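Local coordinates for SWD1-like protein (Myceliophthora thermophila, PDB 6E29) that probably serves as a WD-repeat subunit of the COMPASS histone H3 methyltransferase complex, the part described here being its beta-propeller domain, at residues Val31-Gly37 with Val319-His325; Gly47-Ile51 with Ala60-Arg64; Lys314-Val319 with Ala331-Gly337. One frame throughout, in Å; residues are numbered along the deposited sequence.

Interaction 1 (Val31-Gly37 with Val319-His325); sequences VRFNRKG and VIEWHPH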
# COMPACT_ATOMS: atom_id res chain seq x y z
N VAL B 31 6.80 5.03 -5.98
CA VAL B 31 7.47 6.12 -5.26
C VAL B 31 6.90 6.20 -3.86
O VAL B 31 5.77 5.81 -3.63
CB VAL B 31 7.28 7.48 -5.93
CG1 VAL B 31 8.25 7.62 -7.08
CG2 VAL B 31 5.83 7.62 -6.33
N ARG B 32 7.68 6.75 -2.92
CA ARG B 32 7.25 6.92 -1.53
C ARG B 32 8.15 7.98 -0.89
O ARG B 32 9.37 7.84 -0.93
CB ARG B 32 7.36 5.63 -0.68
CG ARG B 32 6.63 5.72 0.63
CD ARG B 32 5.16 5.23 0.39
NE ARG B 32 4.25 5.43 1.51
CZ ARG B 32 3.86 4.47 2.35
NH1 ARG B 32 4.32 3.22 2.22
NH2 ARG B 32 2.98 4.78 3.33
N PHE B 33 7.54 9.03 -0.33
CA PHE B 33 8.30 10.04 0.43
C PHE B 33 8.63 9.50 1.82
O PHE B 33 7.85 8.72 2.37
CB PHE B 33 7.47 11.31 0.59
CG PHE B 33 7.28 12.08 -0.69
CD1 PHE B 33 8.27 12.96 -1.09
CD2 PHE B 33 6.10 11.99 -1.45
CE1 PHE B 33 8.16 13.74 -2.30
CE2 PHE B 33 5.98 12.79 -2.65
CZ PHE B 33 7.03 13.67 -3.05
N ASN B 34 9.76 9.93 2.40
CA ASN B 34 10.00 9.60 3.82
C ASN B 34 9.13 10.54 4.67
O ASN B 34 8.39 11.37 4.14
CB ASN B 34 11.51 9.64 4.15
CG ASN B 34 12.09 11.06 4.16
OD1 ASN B 34 11.46 12.01 3.70
ND2 ASN B 34 13.33 11.21 4.68
N ARG B 35 9.16 10.38 5.99
CA ARG B 35 8.17 11.11 6.79
C ARG B 35 8.51 12.58 6.94
O ARG B 35 7.60 13.42 7.02
CB ARG B 35 8.05 10.45 8.17
CG ARG B 35 7.84 8.96 8.05
CD ARG B 35 7.21 8.29 9.27
NE ARG B 35 6.31 7.24 8.80
CZ ARG B 35 6.70 6.11 8.19
NH1 ARG B 35 7.99 5.87 7.98
NH2 ARG B 35 5.79 5.24 7.78
N LYS B 36 9.80 12.91 6.98
CA LYS B 36 10.15 14.33 7.03
C LYS B 36 9.90 15.01 5.70
O LYS B 36 9.73 16.22 5.67
CB LYS B 36 11.62 14.53 7.44
CG LYS B 36 11.84 14.53 8.97
CD LYS B 36 13.33 14.47 9.37
CE LYS B 36 13.84 15.84 9.76
NZ LYS B 36 13.83 16.69 8.52
N GLY B 37 9.83 14.25 4.62
CA GLY B 37 9.56 14.81 3.32
C GLY B 37 10.78 15.42 2.66
O GLY B 37 10.61 16.21 1.73
N VAL B 319 1.52 4.54 -10.09
CA VAL B 319 1.55 4.80 -8.65
C VAL B 319 1.59 6.28 -8.41
O VAL B 319 2.36 6.99 -9.07
CB VAL B 319 2.76 4.12 -8.00
CG1 VAL B 319 3.12 4.75 -6.62
CG2 VAL B 319 2.48 2.61 -7.83
N ILE B 320 0.84 6.77 -7.40
CA ILE B 320 0.90 8.19 -7.05
C ILE B 320 1.15 8.31 -5.56
O ILE B 320 0.79 7.43 -4.78
CB ILE B 320 -0.38 8.95 -7.47
CG1 ILE B 320 -1.57 8.36 -6.72
CG2 ILE B 320 -0.58 8.84 -9.03
CD1 ILE B 320 -2.85 9.05 -7.03
N GLU B 321 1.71 9.44 -5.14
CA GLU B 321 2.02 9.65 -3.72
C GLU B 321 2.02 11.13 -3.45
O GLU B 321 2.59 11.90 -4.23
CB GLU B 321 3.40 9.12 -3.34
CG GLU B 321 3.46 7.63 -3.29
CD GLU B 321 2.58 7.07 -2.18
OE1 GLU B 321 2.55 7.65 -1.06
OE2 GLU B 321 1.90 6.07 -2.46
N TRP B 322 1.39 11.55 -2.36
CA TRP B 322 1.49 12.94 -1.94
C TRP B 322 2.68 13.17 -1.01
O TRP B 322 3.03 12.29 -0.21
CB TRP B 322 0.24 13.35 -1.16
CG TRP B 322 -1.06 13.42 -1.94
CD1 TRP B 322 -1.92 12.37 -2.20
CD2 TRP B 322 -1.68 14.59 -2.47
NE1 TRP B 322 -3.05 12.84 -2.86
CE2 TRP B 322 -2.93 14.20 -3.01
CE3 TRP B 322 -1.32 15.94 -2.52
CZ2 TRP B 322 -3.78 15.10 -3.61
CZ3 TRP B 322 -2.19 16.83 -3.12
CH2 TRP B 322 -3.39 16.41 -3.65
N HIS B 323 3.20 14.40 -1.04
CA HIS B 323 4.24 14.80 -0.07
C HIS B 323 3.65 14.83 1.35
O HIS B 323 2.47 15.16 1.53
CB HIS B 323 4.77 16.18 -0.48
CG HIS B 323 5.99 16.60 0.26
ND1 HIS B 323 5.94 17.33 1.43
CD2 HIS B 323 7.31 16.37 0.01
CE1 HIS B 323 7.18 17.56 1.86
NE2 HIS B 323 8.02 16.98 1.03
N PRO B 324 4.43 14.48 2.39
CA PRO B 324 3.85 14.40 3.75
C PRO B 324 3.58 15.74 4.41
O PRO B 324 2.99 15.76 5.52
CB PRO B 324 4.91 13.64 4.57
CG PRO B 324 6.23 13.93 3.80
CD PRO B 324 5.80 13.94 2.34
N HIS B 325 4.03 16.86 3.83
CA HIS B 325 3.85 18.15 4.49
C HIS B 325 3.27 19.20 3.55
O HIS B 325 2.60 20.13 4.01
CB HIS B 325 5.17 18.69 5.08
CG HIS B 325 5.65 17.86 6.24
ND1 HIS B 325 5.03 17.90 7.47
CD2 HIS B 325 6.63 16.93 6.34
CE1 HIS B 325 5.62 17.05 8.29
NE2 HIS B 325 6.59 16.43 7.62
O HOH W 1 4.69 8.83 -0.07
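Neighbouring blades of a beta-propeller pack face to face without pairing their backbones, and this contact shows how the first and last blades of a seven-bladed ring do so. Strands 31-33 and 319-322, parts of the innermost strands of their blades, run nearly parallel (9°) with axes 6.7 Å apart, too far for a continuous sheet.

Apolar packing fills part of the gap. Val-31 CG2 lies 4.0 Å from Val-319 CG1, and Phe-33 CB 3.6 Å from Pro-324 CD. The Phe-33 ring receives the edge of His-323 in a T-shaped pair (centroids 5.0 Å apart, planes at 72°), and a CH-pi contact from His-323 CA, 3.9 Å from the ring centroid, falls on its face.

Directed polar bonds join the two turns. His-323 NE2 donates to Gly-37 O (2.8 Å), while its ND1 accepts from His-325 N (3.1 Å); His-325 NE2 adds a weak bond to Arg-35 O (3.2 Å). Gly-37, at positive phi, lies against these rings: a CB there would collide with His-323 and Pro-324.

Charge and water meet at Glu-321. Its OE1 makes a long salt bridge with Arg-32 NE (3.8 Å) and a stronger one with Arg-222 from another blade, and accepts from water 1 (2.6 Å), which in turn accepts from Phe-33 N (2.9 Å).

With both nitrogens of His-323 engaged, one as donor and one as acceptor, its ring is fixed in orientation; the chemistry implies a blade interface held by side chains and one bridging water instead of strand-to-strand hydrogen bonds.

Interaction 2 (Gly47-Ile51 with Ala60-Arg64); sequences GTVVI and ARKLR
Build residues 48-51 and 61-64 extended and antiparallel, the strand axes at 164° and 4.7 Å apart. Val-49 and Leu-63 form a hydrogen-bonded pair, Val-49 N to Leu-63 O 2.8 Å and Leu-63 N to Val-49 O 2.7 Å; Val-50 and Lys-62 form the next, non-hydrogen-bonded pair, CA to CA 4.7 Å. Ile-51 N then reaches Arg-61 O at 2.9 Å, but Ile-51 O takes Ala-60 N (2.8 Å) and, weakly, Arg-61 N (3.4 Å), a classic beta bulge. Ala-60 has phi/psi -91°/-39° there, while Arg-61 returns to extended values (-162°/157°). Next to Thr-48, Gly-47 sits at phi 88°, psi -7°; a water bridges its O (2.5 Å) to Leu-63 O (2.8 Å).

On one face, Leu-63 (chi1 m, chi2 t) pushes CD1 into the hollow between Val-49 (t) and Ile-51 (m, m), 4.0 Å from Val-49 CG1 and 4.2 Å from Ile-51 CG1. Beyond it Arg-61 (chi1 p) covers Ile-51, CG to CG1 3.7 Å. On the other face, Thr-48 CG2 nestles 3.9 Å from Arg-64 CG, and Val-50 CG2 meets Lys-62 CG at 4.2 Å.

Such a hairpin of third and outermost strands is typical of WD-repeat propeller blades.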
# COMPACT_ATOMS: atom_id res chain seq x y z
N GLY B 47 14.52 -3.48 -10.72
CA GLY B 47 14.81 -3.83 -9.35
C GLY B 47 15.66 -2.83 -8.61
O GLY B 47 15.81 -2.96 -7.39
N THR B 48 16.19 -1.81 -9.29
CA THR B 48 16.96 -0.80 -8.57
C THR B 48 16.04 0.13 -7.78
O THR B 48 14.92 0.44 -8.20
CB THR B 48 17.81 0.01 -9.55
OG1 THR B 48 18.58 -0.87 -10.36
CG2 THR B 48 18.75 0.94 -8.79
N VAL B 49 16.53 0.59 -6.63
CA VAL B 49 15.84 1.58 -5.81
C VAL B 49 16.68 2.85 -5.76
O VAL B 49 17.89 2.78 -5.58
CB VAL B 49 15.57 1.06 -4.40
CG1 VAL B 49 14.94 2.19 -3.54
CG2 VAL B 49 14.62 -0.15 -4.49
N VAL B 50 16.03 4.00 -5.97
CA VAL B 50 16.70 5.28 -6.05
C VAL B 50 16.21 6.18 -4.92
O VAL B 50 15.01 6.26 -4.65
CB VAL B 50 16.51 5.95 -7.43
CG1 VAL B 50 17.25 7.29 -7.49
CG2 VAL B 50 17.03 5.03 -8.52
N ILE B 51 17.14 6.80 -4.22
CA ILE B 51 16.85 7.75 -3.16
C ILE B 51 17.14 9.13 -3.74
O ILE B 51 18.30 9.42 -4.06
CB ILE B 51 17.71 7.49 -1.92
CG1 ILE B 51 17.54 6.03 -1.43
CG2 ILE B 51 17.46 8.57 -0.88
CD1 ILE B 51 16.02 5.63 -1.32
N ALA B 60 20.68 10.73 -4.56
CA ALA B 60 21.55 10.62 -3.41
C ALA B 60 22.19 9.24 -3.33
O ALA B 60 23.37 9.13 -3.00
CB ALA B 60 20.80 10.90 -2.11
N ARG B 61 21.43 8.20 -3.65
CA ARG B 61 22.07 6.90 -3.78
C ARG B 61 21.18 5.95 -4.57
O ARG B 61 19.97 6.15 -4.70
CB ARG B 61 22.42 6.32 -2.41
CG ARG B 61 21.28 6.27 -1.44
CD ARG B 61 21.60 5.32 -0.28
NE ARG B 61 23.00 5.31 0.15
CZ ARG B 61 23.47 6.12 1.10
NH1 ARG B 61 22.64 6.98 1.66
NH2 ARG B 61 24.73 6.06 1.49
N LYS B 62 21.83 4.95 -5.15
CA LYS B 62 21.17 3.87 -5.87
C LYS B 62 21.43 2.56 -5.14
O LYS B 62 22.59 2.24 -4.83
CB LYS B 62 21.70 3.80 -7.32
CG LYS B 62 21.23 4.93 -8.24
CD LYS B 62 22.08 4.99 -9.49
CE LYS B 62 21.37 5.66 -10.65
NZ LYS B 62 20.84 7.00 -10.25
N LEU B 63 20.35 1.80 -4.88
CA LEU B 63 20.38 0.53 -4.17
C LEU B 63 20.01 -0.58 -5.14
O LEU B 63 18.91 -0.58 -5.70
CB LEU B 63 19.41 0.54 -2.98
CG LEU B 63 19.47 1.81 -2.11
CD1 LEU B 63 18.23 1.89 -1.22
CD2 LEU B 63 20.74 1.83 -1.26
N ARG B 64 20.92 -1.52 -5.33
CA ARG B 64 20.70 -2.62 -6.27
C ARG B 64 20.71 -3.90 -5.46
O ARG B 64 21.77 -4.38 -5.03
CB ARG B 64 21.74 -2.58 -7.40
CG ARG B 64 21.90 -1.15 -7.98
CD ARG B 64 22.60 -1.08 -9.34
NE ARG B 64 23.30 0.18 -9.55
CZ ARG B 64 23.06 1.00 -10.58
NH1 ARG B 64 22.11 0.69 -11.45
NH2 ARG B 64 23.75 2.14 -10.72
O HOH W 2 17.35 -2.89 -5.45

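Interaction 3 (Lys314-Val319 with Ala331-Gly337); sequences KEEQGV and ACGLETG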
# COMPACT_ATOMS: atom_id res chain seq x y z
N LYS B 314 0.75 13.46 -21.75
CA LYS B 314 -0.21 12.60 -22.41
C LYS B 314 0.10 11.14 -22.09
O LYS B 314 0.21 10.34 -23.02
CB LYS B 314 -0.24 12.85 -23.92
CG LYS B 314 1.12 12.92 -24.62
CD LYS B 314 0.98 12.92 -26.17
CE LYS B 314 2.10 13.74 -26.81
NZ LYS B 314 2.00 15.21 -26.46
N GLU B 315 0.23 10.76 -20.82
CA GLU B 315 0.42 9.33 -20.63
C GLU B 315 -0.36 8.81 -19.43
O GLU B 315 -0.65 9.52 -18.46
CB GLU B 315 1.90 8.93 -20.53
CG GLU B 315 2.58 9.18 -19.22
CD GLU B 315 4.02 8.70 -19.21
OE1 GLU B 315 4.28 7.48 -19.35
OE2 GLU B 315 4.91 9.57 -19.11
N GLU B 316 -0.70 7.53 -19.55
CA GLU B 316 -1.31 6.83 -18.43
C GLU B 316 -0.39 6.87 -17.20
O GLU B 316 0.81 6.63 -17.31
CB GLU B 316 -1.61 5.38 -18.83
CG GLU B 316 -2.59 4.69 -17.89
CD GLU B 316 -3.00 3.29 -18.33
OE1 GLU B 316 -3.48 2.49 -17.46
OE2 GLU B 316 -2.85 2.99 -19.55
N GLN B 317 -0.97 7.14 -16.02
CA GLN B 317 -0.21 7.23 -14.78
C GLN B 317 -0.47 6.00 -13.90
O GLN B 317 -1.57 5.45 -13.88
CB GLN B 317 -0.60 8.50 -14.00
CG GLN B 317 -0.48 9.77 -14.84
CD GLN B 317 0.97 10.12 -15.09
OE1 GLN B 317 1.83 9.81 -14.28
NE2 GLN B 317 1.23 10.77 -16.20
N GLY B 318 0.56 5.59 -13.16
CA GLY B 318 0.45 4.46 -12.26
C GLY B 318 0.44 4.87 -10.81
O GLY B 318 -0.54 5.45 -10.31
N VAL B 319 1.52 4.54 -10.09
CA VAL B 319 1.55 4.80 -8.65
C VAL B 319 1.59 6.28 -8.41
O VAL B 319 2.36 6.99 -9.07
CB VAL B 319 2.76 4.12 -8.00
CG1 VAL B 319 3.12 4.75 -6.62
CG2 VAL B 319 2.48 2.61 -7.83
N ALA B 331 3.65 11.38 -9.42
CA ALA B 331 3.05 10.27 -10.16
C ALA B 331 4.06 9.63 -11.10
O ALA B 331 4.89 10.31 -11.69
CB ALA B 331 1.83 10.73 -10.95
N CYS B 332 3.97 8.31 -11.26
CA CYS B 332 4.83 7.53 -12.14
C CYS B 332 4.08 7.28 -13.42
O CYS B 332 2.99 6.71 -13.40
CB CYS B 332 5.17 6.18 -11.49
SG CYS B 332 5.92 6.36 -9.88
N GLY B 333 4.69 7.67 -14.55
CA GLY B 333 4.09 7.36 -15.84
C GLY B 333 4.32 5.90 -16.21
O GLY B 333 5.44 5.37 -16.09
N LEU B 334 3.25 5.24 -16.67
CA LEU B 334 3.35 3.83 -17.06
C LEU B 334 4.14 3.65 -18.34
O LEU B 334 4.73 2.58 -18.54
CB LEU B 334 1.96 3.24 -17.26
CG LEU B 334 1.14 3.11 -15.98
CD1 LEU B 334 -0.22 2.54 -16.33
CD2 LEU B 334 1.84 2.22 -14.91
N GLU B 335 4.12 4.63 -19.25
CA GLU B 335 4.74 4.47 -20.55
C GLU B 335 6.21 4.88 -20.55
O GLU B 335 7.05 4.21 -21.16
CB GLU B 335 3.97 5.25 -21.63
CG GLU B 335 2.55 4.71 -21.95
CD GLU B 335 1.58 5.77 -22.52
OE1 GLU B 335 1.85 6.30 -23.64
OE2 GLU B 335 0.56 6.09 -21.85
N THR B 336 6.54 5.98 -19.87
CA THR B 336 7.89 6.53 -19.86
C THR B 336 8.66 6.23 -18.59
O THR B 336 9.89 6.34 -18.59
CB THR B 336 7.85 8.05 -20.02
OG1 THR B 336 7.23 8.62 -18.85
CG2 THR B 336 7.11 8.44 -21.32
N GLY B 337 7.95 5.87 -17.52
CA GLY B 337 8.52 5.74 -16.20
C GLY B 337 9.03 7.02 -15.59
O GLY B 337 9.76 6.95 -14.59
O HOH W 3 4.24 10.71 -14.58
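At the open end of the hairpin 317-322/328-333, backbone pairing hands over to carboxylates. The regular part is short. Gly-318 N donates to Cys-332 O (2.7 Å), and Cys-332 N to Val-319 O (3.0 Å). Gln-317 faces Gly-333 as an antiparallel non-hydrogen-bonded pair with CA atoms 4.4 Å apart, and beyond it Leu-334 N still finds Glu-316 O (2.9 Å). The short strands cross at 126°, and beyond Leu-334 the amides of Glu-335 and Thr-336 find side-chain acceptors in place of backbone carbonyls.

Glu-315 supplies them. Its OE1 accepts from both Glu-335 N (2.9 Å) and Thr-336 N (2.8 Å), while OE2 takes the hydroxyl of Thr-336, OG1 at 2.5 Å. In return, Glu-335 OE2 accepts from Glu-316 N (3.0 Å), so each segment lends a carboxylate to amides of the other. A CB on Gly-333 would strike the Glu-315 carboxylate, and one on Gly-318 would hit Leu-334 CD2.

In propeller terms, residues 314-316 belong to the connection entering the innermost strand of the last blade, and 334-337 to the turn between its second and third strands; the contact ties the entry of the blade to that turn.

Gln-317 folds back over the pair. Its NE2 makes a weak bond to Glu-315 O (3.2 Å), and water 3 lies 2.6 Å from Gln-317 OE1 and 3.0 Å from Ala-331 O. The Glu-316 carboxylate turns to the preceding blade, where its OE1 accepts from Asn-292 N. The carbonyl oxygens of Leu-334 and Thr-336 are taken by His-27 NE2 and Arg-24 NE.

Two levels of propeller construction appear here. Interaction 3 lies within the last blade, interaction 2 within the first. The last blade is completed by N-terminal strand 19-23, which pairs with 339-343 and closes the ring inside that blade; interaction 1 is the interface between this blade and the first. Interactions 1 and 3 share Val-319 and touch, Val-31 CG2 meeting Cys-332 SG at 3.8 Å and Ile-320 CG2 meeting Ala-331 CB at 3.6 Å, though their centres are about 17 Å apart. Interaction 2, on the outer side of the first blade, has its centre about 16 Å from that of interaction 1; their nearest atoms are about 7 Å apart, and two intervening strand pairings connect them.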